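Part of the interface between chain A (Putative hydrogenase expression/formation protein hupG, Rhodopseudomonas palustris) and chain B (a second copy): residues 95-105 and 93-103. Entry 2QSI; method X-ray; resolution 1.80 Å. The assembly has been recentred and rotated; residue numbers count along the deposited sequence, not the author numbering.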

# COMPACT_ATOMS: atom_id res chain seq x y z
N VAL A 95 -4.52 6.69 9.09
CA VAL A 95 -5.34 6.40 7.91
C VAL A 95 -4.42 5.84 6.83
O VAL A 95 -3.48 6.53 6.37
CB VAL A 95 -6.09 7.63 7.44
CG1 VAL A 95 -7.04 7.28 6.29
CG2 VAL A 95 -6.86 8.26 8.62
N VAL A 96 -4.68 4.61 6.42
CA VAL A 96 -3.74 3.85 5.59
C VAL A 96 -4.42 3.35 4.31
O VAL A 96 -5.45 2.68 4.39
CB VAL A 96 -3.21 2.62 6.33
CG1 VAL A 96 -2.29 1.82 5.42
CG2 VAL A 96 -2.47 3.00 7.63
N GLN A 97 -3.82 3.60 3.16
CA GLN A 97 -4.33 3.10 1.91
C GLN A 97 -3.62 1.77 1.60
O GLN A 97 -2.39 1.73 1.54
CB GLN A 97 -4.05 4.11 0.82
CG GLN A 97 -4.65 3.79 -0.47
CD GLN A 97 -4.42 4.88 -1.45
OE1 GLN A 97 -3.31 5.08 -1.91
NE2 GLN A 97 -5.47 5.58 -1.81
N PRO A 98 -4.41 0.69 1.43
CA PRO A 98 -3.82 -0.59 1.08
C PRO A 98 -3.09 -0.55 -0.25
O PRO A 98 -3.47 0.23 -1.17
CB PRO A 98 -5.01 -1.52 0.98
CG PRO A 98 -6.11 -0.89 1.69
CD PRO A 98 -5.87 0.59 1.61
N GLU A 99 -2.18 -1.49 -0.42
CA GLU A 99 -1.52 -1.63 -1.72
C GLU A 99 -2.56 -2.04 -2.77
O GLU A 99 -3.57 -2.69 -2.43
CB GLU A 99 -0.37 -2.60 -1.65
CG GLU A 99 -0.75 -4.04 -1.43
CD GLU A 99 0.47 -4.94 -1.24
OE1 GLU A 99 1.63 -4.41 -1.14
OE2 GLU A 99 0.26 -6.17 -1.22
N ARG A 100 -2.31 -1.69 -4.03
CA ARG A 100 -3.24 -2.04 -5.11
C ARG A 100 -2.43 -2.31 -6.36
O ARG A 100 -1.55 -1.53 -6.72
CB ARG A 100 -4.26 -0.92 -5.35
CG ARG A 100 -5.39 -1.24 -6.32
CD ARG A 100 -6.14 0.05 -6.70
NE ARG A 100 -6.36 0.10 -8.15
CZ ARG A 100 -6.36 1.21 -8.89
NH1 ARG A 100 -6.14 2.41 -8.33
NH2 ARG A 100 -6.57 1.14 -10.19
N THR A 101 -2.74 -3.42 -7.01
CA THR A 101 -2.12 -3.73 -8.30
C THR A 101 -2.89 -2.92 -9.35
O THR A 101 -4.09 -3.15 -9.56
CB THR A 101 -2.14 -5.27 -8.57
OG1 THR A 101 -1.36 -5.93 -7.55
CG2 THR A 101 -1.54 -5.54 -9.92
N LEU A 102 -2.21 -1.96 -9.98
CA LEU A 102 -2.82 -1.11 -10.99
C LEU A 102 -3.01 -1.87 -12.31
O LEU A 102 -3.89 -1.57 -13.10
CB LEU A 102 -1.96 0.13 -11.23
CG LEU A 102 -1.74 1.00 -9.99
CD1 LEU A 102 -0.74 2.11 -10.37
CD2 LEU A 102 -3.06 1.56 -9.37
N GLY A 103 -2.17 -2.87 -12.53
CA GLY A 103 -2.20 -3.61 -13.76
C GLY A 103 -1.05 -4.58 -13.79
O GLY A 103 -0.06 -4.42 -13.06
N VAL A 104 -1.16 -5.57 -14.67
CA VAL A 104 -0.06 -6.53 -14.93
C VAL A 104 0.11 -6.55 -16.45
O VAL A 104 -0.86 -6.76 -17.19
CB VAL A 104 -0.41 -7.96 -14.45
CG1 VAL A 104 0.76 -8.97 -14.78
CG2 VAL A 104 -0.82 -7.95 -12.95
N ILE A 105 1.34 -6.33 -16.90
CA ILE A 105 1.65 -6.39 -18.32
C ILE A 105 2.40 -7.67 -18.67
O ILE A 105 3.62 -7.76 -18.51
CB ILE A 105 2.50 -5.18 -18.76
CG1 ILE A 105 1.83 -3.87 -18.33
CG2 ILE A 105 2.71 -5.20 -20.27
CD1 ILE A 105 2.65 -2.64 -18.63
N LEU B 93 5.28 -7.67 -15.83
CA LEU B 93 5.49 -6.55 -14.91
C LEU B 93 4.21 -6.30 -14.14
O LEU B 93 3.16 -6.03 -14.74
CB LEU B 93 5.81 -5.26 -15.65
CG LEU B 93 7.00 -5.31 -16.59
CD1 LEU B 93 7.19 -3.97 -17.32
CD2 LEU B 93 8.27 -5.68 -15.79
N ALA B 94 4.30 -6.43 -12.82
CA ALA B 94 3.20 -6.00 -11.95
C ALA B 94 3.45 -4.56 -11.48
O ALA B 94 4.47 -4.27 -10.86
CB ALA B 94 3.06 -6.92 -10.77
N VAL B 95 2.50 -3.69 -11.79
CA VAL B 95 2.58 -2.26 -11.53
C VAL B 95 1.66 -2.00 -10.34
O VAL B 95 0.43 -2.26 -10.42
CB VAL B 95 2.16 -1.43 -12.73
CG1 VAL B 95 2.39 0.10 -12.47
CG2 VAL B 95 2.95 -1.89 -14.01
N VAL B 96 2.27 -1.60 -9.22
CA VAL B 96 1.67 -1.65 -7.89
C VAL B 96 1.75 -0.27 -7.19
O VAL B 96 2.82 0.34 -7.14
CB VAL B 96 2.39 -2.70 -7.00
CG1 VAL B 96 1.84 -2.72 -5.54
CG2 VAL B 96 2.28 -4.10 -7.62
N GLN B 97 0.59 0.24 -6.76
CA GLN B 97 0.54 1.41 -5.84
C GLN B 97 0.80 0.85 -4.45
O GLN B 97 -0.02 0.11 -3.91
CB GLN B 97 -0.84 2.08 -5.86
CG GLN B 97 -0.89 3.46 -5.18
CD GLN B 97 -2.12 4.25 -5.63
OE1 GLN B 97 -3.20 3.67 -5.83
NE2 GLN B 97 -1.96 5.56 -5.84
N PRO B 98 1.97 1.15 -3.87
CA PRO B 98 2.26 0.57 -2.56
C PRO B 98 1.39 1.12 -1.41
O PRO B 98 0.81 2.22 -1.49
CB PRO B 98 3.74 0.89 -2.33
CG PRO B 98 4.12 1.91 -3.33
CD PRO B 98 3.07 1.97 -4.39
N GLU B 99 1.34 0.33 -0.35
CA GLU B 99 0.65 0.72 0.86
C GLU B 99 1.28 2.00 1.37
O GLU B 99 2.53 2.16 1.35
CB GLU B 99 0.83 -0.37 1.90
CG GLU B 99 0.13 -0.17 3.18
CD GLU B 99 0.30 -1.35 4.11
OE1 GLU B 99 -0.47 -2.32 3.96
OE2 GLU B 99 1.21 -1.30 4.97
N ARG B 100 0.45 2.94 1.79
CA ARG B 100 0.97 4.16 2.39
C ARG B 100 0.05 4.81 3.38
O ARG B 100 -1.18 4.66 3.31
CB ARG B 100 1.28 5.13 1.28
CG ARG B 100 0.09 5.59 0.53
CD ARG B 100 0.50 6.61 -0.50
NE ARG B 100 -0.50 6.72 -1.54
CZ ARG B 100 -1.13 7.81 -1.91
NH1 ARG B 100 -0.90 8.97 -1.31
NH2 ARG B 100 -2.03 7.74 -2.88
N THR B 101 0.64 5.57 4.29
CA THR B 101 -0.15 6.30 5.29
C THR B 101 -0.60 7.61 4.69
O THR B 101 0.23 8.39 4.22
CB THR B 101 0.65 6.55 6.59
OG1 THR B 101 1.04 5.27 7.13
CG2 THR B 101 -0.19 7.31 7.64
N LEU B 102 -1.90 7.82 4.63
CA LEU B 102 -2.49 9.09 4.12
C LEU B 102 -2.43 10.22 5.11
O LEU B 102 -2.42 11.39 4.74
CB LEU B 102 -3.95 8.87 3.71
CG LEU B 102 -4.22 7.80 2.65
CD1 LEU B 102 -5.71 7.76 2.33
CD2 LEU B 102 -3.38 8.01 1.40
N GLY B 103 -2.46 9.88 6.38
CA GLY B 103 -2.34 10.86 7.43
C GLY B 103 -2.50 10.25 8.81
O GLY B 103 -2.92 9.11 8.98
O HOH W 1 -1.78 2.57 -1.90
O HOH W 2 -1.56 -3.28 1.72
O HOH W 3 2.87 -2.10 -0.42

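The two copies pair antiparallel, and most of the evidence lies in the backbone. At Val A95, the amide N donates to Gly B103 O at 2.9 Å, with an N-H...O angle of 172°. Val A95 O receives Leu B102 N at 2.7 Å and, weakly, Gly B103 N at 3.5 Å; two successive amides converging on one carbonyl mark a beta bulge. The bulge turns Leu B102 toward chain A, where its CD1 lies 4.2 Å from Val A95 CG1, an apolar contact.

Val A96 faces Thr B101 in a non-hydrogen-bonded pair, CA to CA 4.4 Å; its CA instead approaches Arg B100 O at 3.5 Å, a CA-H...O contact. Regular pairing resumes at Gln A97, whose N donates to Arg B100 O (2.8 Å, 160°) and whose O accepts from Arg B100 N (3.1 Å, 157°). Its extended side chain brings OE1 to 3.1 Å from Arg B100 NH2, and water 1 links Gln A97 OE1 (2.9 Å) to Pro B98 O (2.6 Å).

At Glu A99 the chains meet their own counterparts: Glu A99 CA and Glu B99 CA are 4.1 Å apart. Water 2 accepts from Glu A99 N (2.9 Å) and donates to Glu B99 OE1 (2.7 Å); water 3 repeats this with the chains exchanged, at the same distances. The carboxylates thus reach the opposing backbone amides through water.

Beyond this point the pattern recurs with the chains swapped. Arg A100 N donates to Gln B97 O at 2.9 Å, and Arg A100 O accepts from Gln B97 N at 2.8 Å. Leu A102 N (2.7 Å) and, weakly, Gly A103 N (3.4 Å) converge on Val B95 O in the second bulge, while Gly A103 O receives Val B95 N at 2.9 Å, 171°. Ile A105 N to Leu B93 O (2.8 Å) and Leu B93 N to Ile A105 O (3.2 Å) complete the ladder.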